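Side-chain contacts in centromeric protein-C, isoform A (Drosophila melanogaster, PDB 6O2K), which probably acts as an adaptor between centromeric chromatin and other proteins at the kinetochore, and is represented by its dimeric cupin domain: residues Asn95-Ala100 with Glu106-Leu111; Met67-Lys70 with Lys74-Met77; Pro2-Asp5 with Ser11-Leu14; Ile127-Ala130 with Val134-Leu137. One frame throughout, in Å; residues are numbered along the deposited sequence. Where two conformers were deposited one is given.

Contact 1: residues Asn95-Ala100 with Glu106-Leu111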
ATOM      1  N   ASN B  95      -8.082  -0.395 -15.966  1.00 20.62           N
ATOM      2  CA  ASN B  95      -9.033  -1.409 -16.378  1.00 22.74           C
ATOM      3  C   ASN B  95      -8.367  -2.765 -16.209  1.00 22.29           C
ATOM      4  O   ASN B  95      -7.249  -2.972 -16.707  1.00 21.19           O
ATOM      5  CB  ASN B  95      -9.461  -1.204 -17.833  1.00 27.57           C
ATOM      6  CG  ASN B  95     -10.271   0.062 -18.037  1.00 30.86           C
ATOM      7  OD1 ASN B  95     -10.945   0.538 -17.125  1.00 36.34           O
ATOM      8  ND2 ASN B  95     -10.222   0.604 -19.247  1.00 30.83           N
ATOM      9  N   VAL B  96      -9.044  -3.683 -15.518  1.00 20.13           N
ATOM     10  CA  VAL B  96      -8.513  -5.016 -15.240  1.00 21.60           C
ATOM     11  C   VAL B  96      -9.472  -6.052 -15.803  1.00 20.83           C
ATOM     12  O   VAL B  96     -10.675  -5.997 -15.530  1.00 23.66           O
ATOM     13  CB  VAL B  96      -8.301  -5.237 -13.731  1.00 21.00           C
ATOM     14  CG1 VAL B  96      -7.770  -6.658 -13.463  1.00 20.35           C
ATOM     15  CG2 VAL B  96      -7.358  -4.160 -13.151  1.00 18.84           C
ATOM     16  N   GLU B  97      -8.940  -7.001 -16.577  1.00 19.92           N
ATOM     17  CA  GLU B  97      -9.719  -8.114 -17.111  1.00 17.89           C
ATOM     18  C   GLU B  97      -9.274  -9.394 -16.423  1.00 21.97           C
ATOM     19  O   GLU B  97      -8.070  -9.670 -16.361  1.00 21.60           O
ATOM     20  CB  GLU B  97      -9.541  -8.257 -18.629  1.00 20.56           C
ATOM     21  CG  GLU B  97      -9.439  -6.943 -19.413  1.00 33.23           C
ATOM     22  CD  GLU B  97     -10.710  -6.100 -19.365  1.00 45.99           C
ATOM     23  OE1 GLU B  97     -10.600  -4.870 -19.130  1.00 42.57           O
ATOM     24  OE2 GLU B  97     -11.814  -6.660 -19.562  1.00 48.15           O
ATOM     25  N   THR B  98     -10.239 -10.174 -15.903  1.00 18.85           N
ATOM     26  CA  THR B  98      -9.928 -11.403 -15.177  1.00 18.88           C
ATOM     27  C   THR B  98     -10.745 -12.570 -15.707  1.00 20.97           C
ATOM     28  O   THR B  98     -11.913 -12.402 -16.067  1.00 17.91           O
ATOM     29  CB  THR B  98     -10.188 -11.278 -13.657  1.00 19.38           C
ATOM     30  OG1 THR B  98     -11.528 -10.824 -13.424  1.00 20.70           O
ATOM     31  CG2 THR B  98      -9.203 -10.302 -13.015  1.00 22.06           C
ATOM     32  N   LEU B  99     -10.116 -13.752 -15.736  1.00 17.21           N
ATOM     33  CA  LEU B  99     -10.759 -15.026 -16.049  1.00 21.73           C
ATOM     34  C   LEU B  99     -10.334 -16.013 -14.969  1.00 20.66           C
ATOM     35  O   LEU B  99      -9.156 -16.387 -14.893  1.00 20.37           O
ATOM     36  CB  LEU B  99     -10.356 -15.532 -17.439  1.00 20.37           C
ATOM     37  CG  LEU B  99     -10.869 -16.935 -17.786  1.00 23.68           C
ATOM     38  CD1 LEU B  99     -12.386 -16.979 -17.792  1.00 22.24           C
ATOM     39  CD2 LEU B  99     -10.295 -17.409 -19.123  1.00 25.41           C
ATOM     40  N   ALA B 100     -11.279 -16.420 -14.122  1.00 19.19           N
ATOM     41  CA  ALA B 100     -10.962 -17.244 -12.961  1.00 17.97           C
ATOM     42  C   ALA B 100     -11.086 -18.720 -13.306  1.00 17.03           C
ATOM     43  O   ALA B 100     -11.864 -19.095 -14.180  1.00 24.04           O
ATOM     44  CB  ALA B 100     -11.891 -16.911 -11.793  1.00 21.24           C
ATOM     45  N   GLU B 106     -14.815 -13.780 -19.154  1.00 30.31           N
ATOM     46  CA  GLU B 106     -13.899 -12.723 -18.749  1.00 25.62           C
ATOM     47  C   GLU B 106     -14.696 -11.569 -18.152  1.00 29.49           C
ATOM     48  O   GLU B 106     -15.745 -11.186 -18.678  1.00 32.73           O
ATOM     49  CB  GLU B 106     -13.089 -12.252 -19.957  1.00 26.62           C
ATOM     50  CG  GLU B 106     -11.800 -11.506 -19.617  1.00 37.21           C
ATOM     51  CD  GLU B 106     -10.971 -11.168 -20.853  1.00 51.37           C
ATOM     52  OE1 GLU B 106     -10.748  -9.965 -21.114  1.00 57.11           O
ATOM     53  OE2 GLU B 106     -10.546 -12.104 -21.565  1.00 56.81           O
ATOM     54  N   VAL B 107     -14.210 -11.021 -17.036  1.00 18.06           N
ATOM     55  CA  VAL B 107     -14.895  -9.955 -16.317  1.00 19.07           C
ATOM     56  C   VAL B 107     -14.026  -8.706 -16.342  1.00 27.36           C
ATOM     57  O   VAL B 107     -12.808  -8.777 -16.136  1.00 25.26           O
ATOM     58  CB  VAL B 107     -15.231 -10.370 -14.868  1.00 23.82           C
ATOM     59  CG1 VAL B 107     -15.791  -9.198 -14.081  1.00 25.39           C
ATOM     60  CG2 VAL B 107     -16.238 -11.564 -14.864  1.00 22.99           C
ATOM     61  N   HIS B 108     -14.669  -7.564 -16.584  1.00 22.21           N
ATOM     62  CA  HIS B 108     -14.020  -6.273 -16.736  1.00 23.30           C
ATOM     63  C   HIS B 108     -14.318  -5.432 -15.493  1.00 25.23           C
ATOM     64  O   HIS B 108     -15.484  -5.275 -15.114  1.00 26.67           O
ATOM     65  CB  HIS B 108     -14.533  -5.595 -18.016  1.00 30.96           C
ATOM     66  CG  HIS B 108     -14.166  -4.149 -18.145  1.00 44.93           C
ATOM     67  ND1 HIS B 108     -12.944  -3.729 -18.628  1.00 51.15           N
ATOM     68  CD2 HIS B 108     -14.869  -3.021 -17.878  1.00 50.10           C
ATOM     69  CE1 HIS B 108     -12.905  -2.407 -18.641  1.00 50.84           C
ATOM     70  NE2 HIS B 108     -14.061  -1.953 -18.190  1.00 49.76           N
ATOM     71  N   SER B 109     -13.270  -4.910 -14.846  1.00 22.37           N
ATOM     72  CA  SER B 109     -13.426  -4.046 -13.684  1.00 23.44           C
ATOM     73  C   SER B 109     -12.648  -2.757 -13.893  1.00 25.35           C
ATOM     74  O   SER B 109     -11.595  -2.748 -14.531  1.00 25.64           O
ATOM     75  CB  SER B 109     -12.952  -4.720 -12.379  1.00 26.26           C
ATOM     76  OG  SER B 109     -13.366  -6.073 -12.289  1.00 28.04           O
ATOM     77  N   VAL B 110     -13.173  -1.664 -13.347  1.00 17.16           N
ATOM     78  CA  VAL B 110     -12.523  -0.357 -13.424  1.00 18.34           C
ATOM     79  C   VAL B 110     -12.158   0.059 -12.014  1.00 24.10           C
ATOM     80  O   VAL B 110     -13.032   0.092 -11.138  1.00 21.92           O
ATOM     81  CB  VAL B 110     -13.423   0.707 -14.072  1.00 23.23           C
ATOM     82  CG1 VAL B 110     -12.672   2.054 -14.171  1.00 23.81           C
ATOM     83  CG2 VAL B 110     -13.910   0.246 -15.425  1.00 23.82           C
ATOM     84  N   LEU B 111     -10.879   0.400 -11.802  1.00 21.13           N
ATOM     85  CA  LEU B 111     -10.353   0.744 -10.485  1.00 23.10           C
ATOM     86  C   LEU B 111      -9.831   2.176 -10.482  1.00 24.31           C
ATOM     87  O   LEU B 111      -9.022   2.556 -11.343  1.00 21.48           O
ATOM     88  CB  LEU B 111      -9.237  -0.216 -10.058  1.00 17.40           C
ATOM     89  CG  LEU B 111      -9.540  -1.736 -10.121  1.00 19.70           C
ATOM     90  CD1 LEU B 111      -8.275  -2.515  -9.822  1.00 19.10           C
ATOM     91  CD2 LEU B 111     -10.633  -2.126  -9.137  1.00 17.62           C
TER
HETATM   92  O   HOH W   1     -11.833  -7.903 -13.608  1.00 19.54           O
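Glu97 and His108 meet on one face of a beta hairpin, carboxylate to imidazole. They form a non-hydrogen-bonded antiparallel pair, and the ring and carboxylate planes are only 28° apart. His108 ND1 donates to Glu97 OE1 at 2.7 Å, on the syn lone pair and close to the ring plane. A bend at chi2 (-65°) turns the carboxylate across toward the neighbouring strand, up to His108. Asn95 also comes near the imidazole, from an oblique direction. Its amide stands at 57° to the imidazole, with Asn95 CG 3.7 Å from His108 CE1. Asn95 also lies alongside Val110, pointing the same way, and its OD1 is 3.4 Å from Val110 CG2. On the opposite face Val96 CG2 touches Leu111 CD1 at 3.8 Å. A water on that face bonds to Val96 O, Val107 O, Thr98 OG1 and Ser109 OG. Ser109 OG is also hydrogen-bonded to Asn34 ND2 of the second subunit. Four backbone bonds close the hairpin, including Val107 N to Thr98 O at 2.8 Å. A glutamine in place of Glu97 would probably leave the His108 ring with a weaker, uncharged acceptor. Glu106 OE1 comes within 3.8 Å of Glu97 OE2, so two like charges lie close together, though of the two only Glu97 touches the imidazole. The carboxylate of Glu97, with Glu106 behind it, would probably favour a protonated His108, which would in turn ease the repulsion between the two glutamates.

Contact 2: residues Met67-Lys70 with Lys74-Met77; sequences MRFK and KRSM
Met67 reaches Arg75 with the end of its side chain, the two chains crossing at about a right angle. Its CG is anti to the carbonyl carbon (chi1 -55°) and the rest runs out extended. Met67 SD lies 4.0 Å from Arg75 CD. The methyl goes further and sits over the centre of one guanidinium face, with Met67 CE 4.0 Å from Arg75 CZ. This leaves the N-H groups at the rim of the guanidinium clear of the methyl. Arg75 NE bonds to Tyr53 OH, and Arg75 NH1 to Tyr125 OH. These two hydroxyls fix the turn of the flat group under the methionine. Strands 64-69 and 74-79 belong to the two different antiparallel sheets of the cupin beta barrel. The contact therefore spans its interior between the sheets, and the segment axes come no closer than 9.0 Å. Two residues on from Met67, Phe69 also turns inward and meets the base of Arg75. Its CE2 is 3.7 Å from Arg75 CB, and its CZ is 3.8 Å from the same carbon. That carbon approaches the ring obliquely. The backbone just before it is near as well, with Lys74 C 4.3 Å from Phe69 CE2. The ring and guanidinium planes are 68° apart, so they do not stack. An alanine at Arg75 would probably leave Met67 CE without the flat surface it rests on and both tyrosine hydroxyls without this donor. Phe69 also packs edge-to-face with Phe94.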
ATOM      1  N   MET B  67       3.804  -1.078  -9.882  1.00 19.80           N
ATOM      2  CA  MET B  67       3.818  -1.052 -11.337  1.00 24.19           C
ATOM      3  C   MET B  67       3.472   0.354 -11.801  1.00 22.92           C
ATOM      4  O   MET B  67       2.441   0.905 -11.396  1.00 20.23           O
ATOM      5  CB  MET B  67       2.809  -2.044 -11.914  1.00 18.39           C
ATOM      6  CG  MET B  67       2.974  -3.460 -11.445  1.00 18.87           C
ATOM      7  SD  MET B  67       1.813  -4.503 -12.363  1.00 24.27           S
ATOM      8  CE  MET B  67       1.755  -5.972 -11.328  1.00 23.00           C
ATOM      9  N   ARG B  68       4.332   0.918 -12.650  1.00 18.89           N
ATOM     10  CA  ARG B  68       4.176   2.239 -13.239  1.00 23.34           C
ATOM     11  C   ARG B  68       3.841   2.050 -14.712  1.00 24.00           C
ATOM     12  O   ARG B  68       4.620   1.423 -15.461  1.00 25.80           O
ATOM     13  CB  ARG B  68       5.453   3.075 -13.078  1.00 22.74           C
ATOM     14  CG  ARG B  68       5.379   4.451 -13.716  1.00 26.76           C
ATOM     15  CD  ARG B  68       6.775   4.995 -14.024  1.00 32.84           C
ATOM     16  NE  ARG B  68       7.404   5.577 -12.844  1.00 36.79           N
ATOM     17  CZ  ARG B  68       8.716   5.651 -12.655  1.00 37.57           C
ATOM     18  NH1 ARG B  68       9.189   6.209 -11.554  1.00 32.23           N
ATOM     19  NH2 ARG B  68       9.558   5.166 -13.559  1.00 33.92           N
ATOM     20  N   PHE B  69       2.682   2.577 -15.111  1.00 21.71           N
ATOM     21  CA  PHE B  69       2.144   2.435 -16.454  1.00 23.00           C
ATOM     22  C   PHE B  69       2.194   3.773 -17.166  1.00 25.61           C
ATOM     23  O   PHE B  69       1.724   4.791 -16.638  1.00 24.49           O
ATOM     24  CB  PHE B  69       0.687   1.964 -16.450  1.00 23.55           C
ATOM     25  CG  PHE B  69       0.499   0.500 -16.167  1.00 23.83           C
ATOM     26  CD1 PHE B  69       0.775  -0.013 -14.913  1.00 24.74           C
ATOM     27  CD2 PHE B  69       0.000  -0.351 -17.149  1.00 25.26           C
ATOM     28  CE1 PHE B  69       0.562  -1.360 -14.631  1.00 21.26           C
ATOM     29  CE2 PHE B  69      -0.213  -1.705 -16.884  1.00 22.67           C
ATOM     30  CZ  PHE B  69       0.085  -2.208 -15.621  1.00 23.29           C
ATOM     31  N   LYS B  70       2.708   3.745 -18.383  1.00 27.30           N
ATOM     32  CA  LYS B  70       2.674   4.878 -19.261  1.00 30.14           C
ATOM     33  C   LYS B  70       1.233   5.148 -19.689  1.00 25.27           C
ATOM     34  O   LYS B  70       0.363   4.295 -19.513  1.00 24.33           O
ATOM     35  CB  LYS B  70       3.553   4.597 -20.467  1.00 34.33           C
ATOM     36  CG  LYS B  70       4.953   4.372 -20.080  1.00 40.16           C
ATOM     37  CD  LYS B  70       5.377   5.670 -19.502  1.00 54.01           C
ATOM     38  CE  LYS B  70       6.827   5.571 -19.138  1.00 62.35           C
ATOM     39  NZ  LYS B  70       7.191   6.865 -18.550  1.00 64.87           N
ATOM     40  N   LYS B  74      -0.703  -1.069 -21.807  1.00 23.91           N
ATOM     41  CA  LYS B  74      -1.254  -2.366 -21.437  1.00 27.44           C
ATOM     42  C   LYS B  74      -0.159  -3.265 -20.884  1.00 26.31           C
ATOM     43  O   LYS B  74       0.959  -3.299 -21.417  1.00 29.59           O
ATOM     44  CB  LYS B  74      -1.883  -3.072 -22.639  1.00 29.84           C
ATOM     45  CG  LYS B  74      -2.944  -2.307 -23.396  1.00 34.85           C
ATOM     46  CD  LYS B  74      -3.387  -3.127 -24.617  1.00 39.20           C
ATOM     47  CE  LYS B  74      -4.641  -2.568 -25.272  1.00 43.80           C
ATOM     48  NZ  LYS B  74      -5.007  -3.322 -26.499  1.00 49.77           N
ATOM     49  N   ARG B  75      -0.489  -4.000 -19.826  1.00 24.78           N
ATOM     50  CA  ARG B  75       0.279  -5.162 -19.396  1.00 22.44           C
ATOM     51  C   ARG B  75      -0.432  -6.401 -19.909  1.00 24.28           C
ATOM     52  O   ARG B  75      -1.609  -6.611 -19.598  1.00 26.19           O
ATOM     53  CB  ARG B  75       0.408  -5.225 -17.873  1.00 23.70           C
ATOM     54  CG  ARG B  75       1.293  -6.376 -17.365  1.00 21.74           C
ATOM     55  CD  ARG B  75       1.380  -6.317 -15.847  1.00 19.93           C
ATOM     56  NE  ARG B  75       2.323  -7.272 -15.248  1.00 23.74           N
ATOM     57  CZ  ARG B  75       1.960  -8.345 -14.546  1.00 22.51           C
ATOM     58  NH1 ARG B  75       0.682  -8.632 -14.383  1.00 19.43           N
ATOM     59  NH2 ARG B  75       2.875  -9.133 -14.004  1.00 21.20           N
ATOM     60  N   SER B  76       0.276  -7.221 -20.683  1.00 21.71           N
ATOM     61  CA  SER B  76      -0.389  -8.346 -21.318  1.00 26.67           C
ATOM     62  C   SER B  76      -0.829  -9.375 -20.279  1.00 28.18           C
ATOM     63  O   SER B  76      -0.361  -9.397 -19.137  1.00 24.39           O
ATOM     64  CB  SER B  76       0.522  -8.988 -22.372  1.00 32.82           C
ATOM     65  OG  SER B  76       1.697  -9.529 -21.790  1.00 38.36           O
ATOM     66  N   MET B  77      -1.769 -10.221 -20.703  1.00 25.83           N
ATOM     67  CA  MET B  77      -2.326 -11.298 -19.885  1.00 29.74           C
ATOM     68  C   MET B  77      -1.247 -12.141 -19.217  1.00 27.60           C
ATOM     69  O   MET B  77      -0.312 -12.613 -19.871  1.00 26.64           O
ATOM     70  CB  MET B  77      -3.201 -12.189 -20.776  1.00 39.83           C
ATOM     71  CG  MET B  77      -4.002 -13.263 -20.048  1.00 50.17           C
ATOM     72  SD  MET B  77      -3.118 -14.849 -20.015  1.00 62.23           S
ATOM     73  CE  MET B  77      -3.492 -15.510 -21.645  1.00 56.53           C
TER

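Contact 3: residues Pro2-Asp5 with Ser11-Leu14; sequences PLRD and STKL
Thr12 OG1 accepts a hydrogen bond from Arg4 NE at 2.9 Å. The same hydroxyl makes a weak hydrogen bond with Glu8 O, one helical turn earlier. The oxygen is thus held by one firm bond and one weak one. The bond from the arginine is bent, with an N-H...O angle of 139°. The oxygen lies 27° out of the guanidinium plane, near its edge. Arg4 is extended from CG to NE and comes across the threonine at about a right angle. NE, not the terminal nitrogens, makes the bond. Thr12 CB is 3.6 Å from Arg4 NE, and the methyl Thr12 CG2 is 4.1 Å from Arg4 NH2. The threonine chi1 of -77° sets OG1 anti to the carbonyl carbon, where it can meet both Arg4 and the earlier turn. The methyl then lies beside the guanidinium. The contact is small, with 87 Å² buried in all, and rests on this single pair. Asp5, next to Arg4, is the N-cap of the helix, and its OD2 takes the backbone N of Glu8. The Arg4 side chain thus reaches forward past the cap to the second turn. The contact joins the loop of the N terminus to helix 6-19, its centre about 20 Å from the centre of the chain. Further along this helix Leu14 packs on Pro26 and Ala40, and on Gly114 of the second subunit. Pro2 lies against Arg4 of that subunit.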
ATOM      1  N   PRO B   2      -4.034  23.852  -1.461  1.00 51.84           N
ATOM      2  CA  PRO B   2      -3.637  24.434  -0.172  1.00 48.65           C
ATOM      3  C   PRO B   2      -2.159  24.204   0.104  1.00 41.36           C
ATOM      4  O   PRO B   2      -1.634  23.109  -0.114  1.00 35.45           O
ATOM      5  CB  PRO B   2      -4.523  23.695   0.840  1.00 46.07           C
ATOM      6  CG  PRO B   2      -4.929  22.430   0.141  1.00 48.09           C
ATOM      7  CD  PRO B   2      -5.047  22.794  -1.306  1.00 49.07           C
ATOM      8  N   LEU B   3      -1.489  25.258   0.576  1.00 33.17           N
ATOM      9  CA  LEU B   3      -0.070  25.198   0.904  1.00 33.18           C
ATOM     10  C   LEU B   3       0.227  24.011   1.804  1.00 34.59           C
ATOM     11  O   LEU B   3      -0.342  23.882   2.891  1.00 30.64           O
ATOM     12  CB  LEU B   3       0.368  26.500   1.578  1.00 34.39           C
ATOM     13  CG  LEU B   3       1.865  26.652   1.890  1.00 34.37           C
ATOM     14  CD1 LEU B   3       2.710  26.609   0.627  1.00 37.98           C
ATOM     15  CD2 LEU B   3       2.130  27.940   2.644  1.00 36.04           C
ATOM     16  N   ARG B   4       1.127  23.147   1.341  1.00 34.00           N
ATOM     17  CA  ARG B   4       1.380  21.876   2.000  1.00 29.87           C
ATOM     18  C   ARG B   4       2.161  22.043   3.295  1.00 28.05           C
ATOM     19  O   ARG B   4       3.051  22.895   3.402  1.00 29.05           O
ATOM     20  CB  ARG B   4       2.162  20.948   1.073  1.00 34.44           C
ATOM     21  CG  ARG B   4       1.369  20.347  -0.068  1.00 36.53           C
ATOM     22  CD  ARG B   4       2.297  19.542  -0.955  1.00 33.96           C
ATOM     23  NE  ARG B   4       1.646  19.091  -2.180  1.00 40.12           N
ATOM     24  CZ  ARG B   4       1.471  19.850  -3.254  1.00 47.95           C
ATOM     25  NH1 ARG B   4       1.893  21.109  -3.256  1.00 50.13           N
ATOM     26  NH2 ARG B   4       0.870  19.351  -4.326  1.00 49.92           N
ATOM     27  N   ASP B   5       1.833  21.207   4.284  1.00 28.87           N
ATOM     28  CA  ASP B   5       2.704  21.049   5.442  1.00 32.68           C
ATOM     29  C   ASP B   5       3.822  20.059   5.108  1.00 28.21           C
ATOM     30  O   ASP B   5       3.910  19.536   3.991  1.00 25.39           O
ATOM     31  CB  ASP B   5       1.914  20.620   6.692  1.00 32.80           C
ATOM     32  CG  ASP B   5       1.190  19.274   6.540  1.00 37.29           C
ATOM     33  OD1 ASP B   5       0.036  19.178   7.015  1.00 39.70           O
ATOM     34  OD2 ASP B   5       1.757  18.303   5.988  1.00 32.29           O
ATOM     35  N   SER B  11       4.616  13.257   1.248  1.00 23.70           N
ATOM     36  CA  SER B  11       3.709  12.404   0.488  0.51 22.05           C
ATOM     37  C   SER B  11       3.726  12.766  -0.993  1.00 23.31           C
ATOM     38  O   SER B  11       3.752  11.885  -1.871  1.00 21.86           O
ATOM     39  CB  SER B  11       2.300  12.535   1.071  0.51 21.99           C
ATOM     40  OG  SER B  11       1.335  11.857   0.297  0.51 20.43           O
ATOM     41  N   THR B  12       3.717  14.062  -1.295  1.00 25.09           N
ATOM     42  CA  THR B  12       3.729  14.486  -2.688  1.00 27.28           C
ATOM     43  C   THR B  12       5.049  14.132  -3.366  1.00 27.05           C
ATOM     44  O   THR B  12       5.061  13.728  -4.535  1.00 28.20           O
ATOM     45  CB  THR B  12       3.443  15.989  -2.758  1.00 31.13           C
ATOM     46  OG1 THR B  12       2.037  16.195  -2.566  1.00 28.57           O
ATOM     47  CG2 THR B  12       3.870  16.569  -4.101  1.00 33.92           C
ATOM     48  N   LYS B  13       6.173  14.276  -2.658  1.00 24.19           N
ATOM     49  CA  LYS B  13       7.451  13.880  -3.237  1.00 23.02           C
ATOM     50  C   LYS B  13       7.448  12.392  -3.570  1.00 23.14           C
ATOM     51  O   LYS B  13       7.846  11.993  -4.674  1.00 22.79           O
ATOM     52  CB  LYS B  13       8.599  14.224  -2.285  1.00 27.06           C
ATOM     53  CG  LYS B  13       9.971  13.837  -2.831  1.00 27.80           C
ATOM     54  CD  LYS B  13      11.116  14.528  -2.070  1.00 36.15           C
ATOM     55  CE  LYS B  13      11.283  13.932  -0.667  1.00 41.39           C
ATOM     56  NZ  LYS B  13      12.591  14.290  -0.037  1.00 43.77           N
ATOM     57  N   LEU B  14       6.977  11.559  -2.630  1.00 22.83           N
ATOM     58  CA  LEU B  14       6.890  10.124  -2.894  1.00 22.28           C
ATOM     59  C   LEU B  14       6.057   9.847  -4.141  1.00 23.52           C
ATOM     60  O   LEU B  14       6.483   9.096  -5.029  1.00 22.59           O
ATOM     61  CB  LEU B  14       6.301   9.386  -1.688  1.00 20.58           C
ATOM     62  CG  LEU B  14       5.883   7.928  -1.956  1.00 21.94           C
ATOM     63  CD1 LEU B  14       7.118   7.063  -2.215  1.00 24.73           C
ATOM     64  CD2 LEU B  14       5.059   7.345  -0.804  1.00 19.38           C
TER

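Contact 4: residues Ile127-Ala130 with Val134-Leu137; sequences IQNA and VSVL
Asn129 and Ser135 make the close polar part of this contact. Ser135 OG donates to Asn129 OD1 at 2.7 Å. The donor comes in from above the amide, 44° out of the carbonyl plane, so it is not on a lone pair. Asn129 CG is anti to the backbone N (chi1 -170°), which carries the amide across to Ser135 on the facing sheet. The amide is gripped at both ends. OD1 also accepts from Ile131 N, while ND2 donates to Lys133 O and Lys70 O. These bonds hold the amide in one orientation. They also satisfy its polar atoms, which are buried. Asn129 ND2 is 3.4 Å from Ser135 N, but both are donors and no bond forms. Ser135 OG has a further, weak bond with Glu93 N. Strands 124-129 and 135-141 belong to different sheets of the cupin barrel. Asn129 thus fastens the tight connection between them near the barrel's end. Deeper in, the contact is apolar and the touch is lighter. Ile127 and Leu137 reach toward each other tip to tip. Leu137 holds its CG between the backbone N and the carbonyl carbon (chi1 66°), and this points CD2 at the isoleucine. Leu137 CD2 is 4.1 Å from Ile127 CG2 and equally far from Ile127 CD1. Phe94 and Leu87 pack on both residues. The loose, solvent side is at Val134, which is partly exposed and turns away from the first segment. Its side chain stays 5.4 Å or more from that segment and rests on Arg68 instead.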
ATOM      1  N   ILE B 127      -4.068  -5.884 -17.496  1.00 20.63           N
ATOM      2  CA  ILE B 127      -4.182  -4.542 -16.919  1.00 23.84           C
ATOM      3  C   ILE B 127      -3.887  -3.502 -17.995  1.00 24.77           C
ATOM      4  O   ILE B 127      -2.881  -3.610 -18.708  1.00 25.57           O
ATOM      5  CB  ILE B 127      -3.212  -4.350 -15.742  1.00 19.10           C
ATOM      6  CG1 ILE B 127      -3.328  -5.490 -14.726  1.00 20.76           C
ATOM      7  CG2 ILE B 127      -3.411  -2.968 -15.064  1.00 19.14           C
ATOM      8  CD1 ILE B 127      -2.195  -5.482 -13.697  1.00 22.21           C
ATOM      9  N   GLN B 128      -4.745  -2.485 -18.101  1.00 25.25           N
ATOM     10  CA  GLN B 128      -4.489  -1.334 -18.968  1.00 23.15           C
ATOM     11  C   GLN B 128      -4.712  -0.046 -18.190  1.00 24.53           C
ATOM     12  O   GLN B 128      -5.734   0.107 -17.517  1.00 23.26           O
ATOM     13  CB  GLN B 128      -5.392  -1.332 -20.206  1.00 24.18           C
ATOM     14  CG  GLN B 128      -5.112  -0.174 -21.171  1.00 27.69           C
ATOM     15  CD  GLN B 128      -5.648  -0.442 -22.585  1.00 34.91           C
ATOM     16  OE1 GLN B 128      -6.577  -1.230 -22.770  1.00 34.81           O
ATOM     17  NE2 GLN B 128      -5.057   0.216 -23.583  1.00 35.52           N
ATOM     18  N   ASN B 129      -3.742   0.858 -18.270  1.00 20.55           N
ATOM     19  CA  ASN B 129      -3.919   2.235 -17.819  1.00 22.80           C
ATOM     20  C   ASN B 129      -5.098   2.857 -18.553  1.00 23.29           C
ATOM     21  O   ASN B 129      -5.109   2.906 -19.784  1.00 25.90           O
ATOM     22  CB  ASN B 129      -2.635   3.020 -18.101  1.00 23.32           C
ATOM     23  CG  ASN B 129      -2.616   4.396 -17.454  1.00 27.10           C
ATOM     24  OD1 ASN B 129      -3.615   4.863 -16.893  1.00 23.64           O
ATOM     25  ND2 ASN B 129      -1.463   5.061 -17.543  1.00 28.63           N
ATOM     26  N   ALA B 130      -6.091   3.330 -17.811  1.00 23.32           N
ATOM     27  CA  ALA B 130      -7.316   3.830 -18.426  1.00 25.40           C
ATOM     28  C   ALA B 130      -7.250   5.297 -18.843  1.00 29.70           C
ATOM     29  O   ALA B 130      -8.209   5.786 -19.452  1.00 30.43           O
ATOM     30  CB  ALA B 130      -8.500   3.635 -17.476  1.00 21.26           C
ATOM     31  N   VAL B 134       0.427   8.963 -16.570  1.00 28.00           N
ATOM     32  CA  VAL B 134       1.036   7.825 -15.900  1.00 25.21           C
ATOM     33  C   VAL B 134       0.168   7.431 -14.713  1.00 29.83           C
ATOM     34  O   VAL B 134      -0.218   8.280 -13.900  1.00 26.68           O
ATOM     35  CB  VAL B 134       2.464   8.164 -15.453  1.00 26.33           C
ATOM     36  CG1 VAL B 134       2.993   7.080 -14.529  1.00 28.05           C
ATOM     37  CG2 VAL B 134       3.369   8.319 -16.653  1.00 32.57           C
ATOM     38  N   SER B 135      -0.162   6.146 -14.624  1.00 25.84           N
ATOM     39  CA  SER B 135      -0.877   5.620 -13.463  1.00 26.94           C
ATOM     40  C   SER B 135       0.011   4.619 -12.743  1.00 24.20           C
ATOM     41  O   SER B 135       0.936   4.045 -13.329  1.00 23.02           O
ATOM     42  CB  SER B 135      -2.209   4.948 -13.839  1.00 26.44           C
ATOM     43  OG  SER B 135      -3.089   5.851 -14.478  1.00 21.85           O
ATOM     44  N   VAL B 136      -0.279   4.406 -11.461  1.00 18.97           N
ATOM     45  CA  VAL B 136       0.571   3.600 -10.594  1.00 19.14           C
ATOM     46  C   VAL B 136      -0.308   2.690  -9.752  1.00 22.31           C
ATOM     47  O   VAL B 136      -1.272   3.157  -9.135  1.00 19.71           O
ATOM     48  CB  VAL B 136       1.434   4.481  -9.674  1.00 21.06           C
ATOM     49  CG1 VAL B 136       2.288   3.622  -8.762  1.00 19.93           C
ATOM     50  CG2 VAL B 136       2.296   5.431 -10.493  1.00 25.78           C
ATOM     51  N   LEU B 137       0.036   1.403  -9.700  1.00 21.99           N
ATOM     52  CA  LEU B 137      -0.651   0.504  -8.777  1.00 19.90           C
ATOM     53  C   LEU B 137       0.351  -0.226  -7.902  1.00 17.90           C
ATOM     54  O   LEU B 137       1.505  -0.436  -8.281  1.00 22.80           O
ATOM     55  CB  LEU B 137      -1.564  -0.510  -9.492  1.00 26.41           C
ATOM     56  CG  LEU B 137      -1.028  -1.603 -10.417  1.00 27.63           C
ATOM     57  CD1 LEU B 137      -0.420  -2.755  -9.641  1.00 25.33           C
ATOM     58  CD2 LEU B 137      -2.163  -2.109 -11.292  1.00 29.01           C
TER

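The four contacts follow one another along the chain, and none nests in or crosses another. Contact 3 comes first, ties the N-terminal loop to helix 6-19 and touches none of the others. Contact 2 closes the short connection from one sheet to the other. Contact 1 closes the hairpin 93-99 and 107-112 at the edge of the second sheet. Contact 4 closes the return to the first sheet. Contacts 2 and 4 have centres about 6 Å apart and touch, since their strands are neighbours in both sheets. Asn95 N with Gln128 O joins contact 1 to contact 4. Contacts 1 and 3 both touch the second subunit.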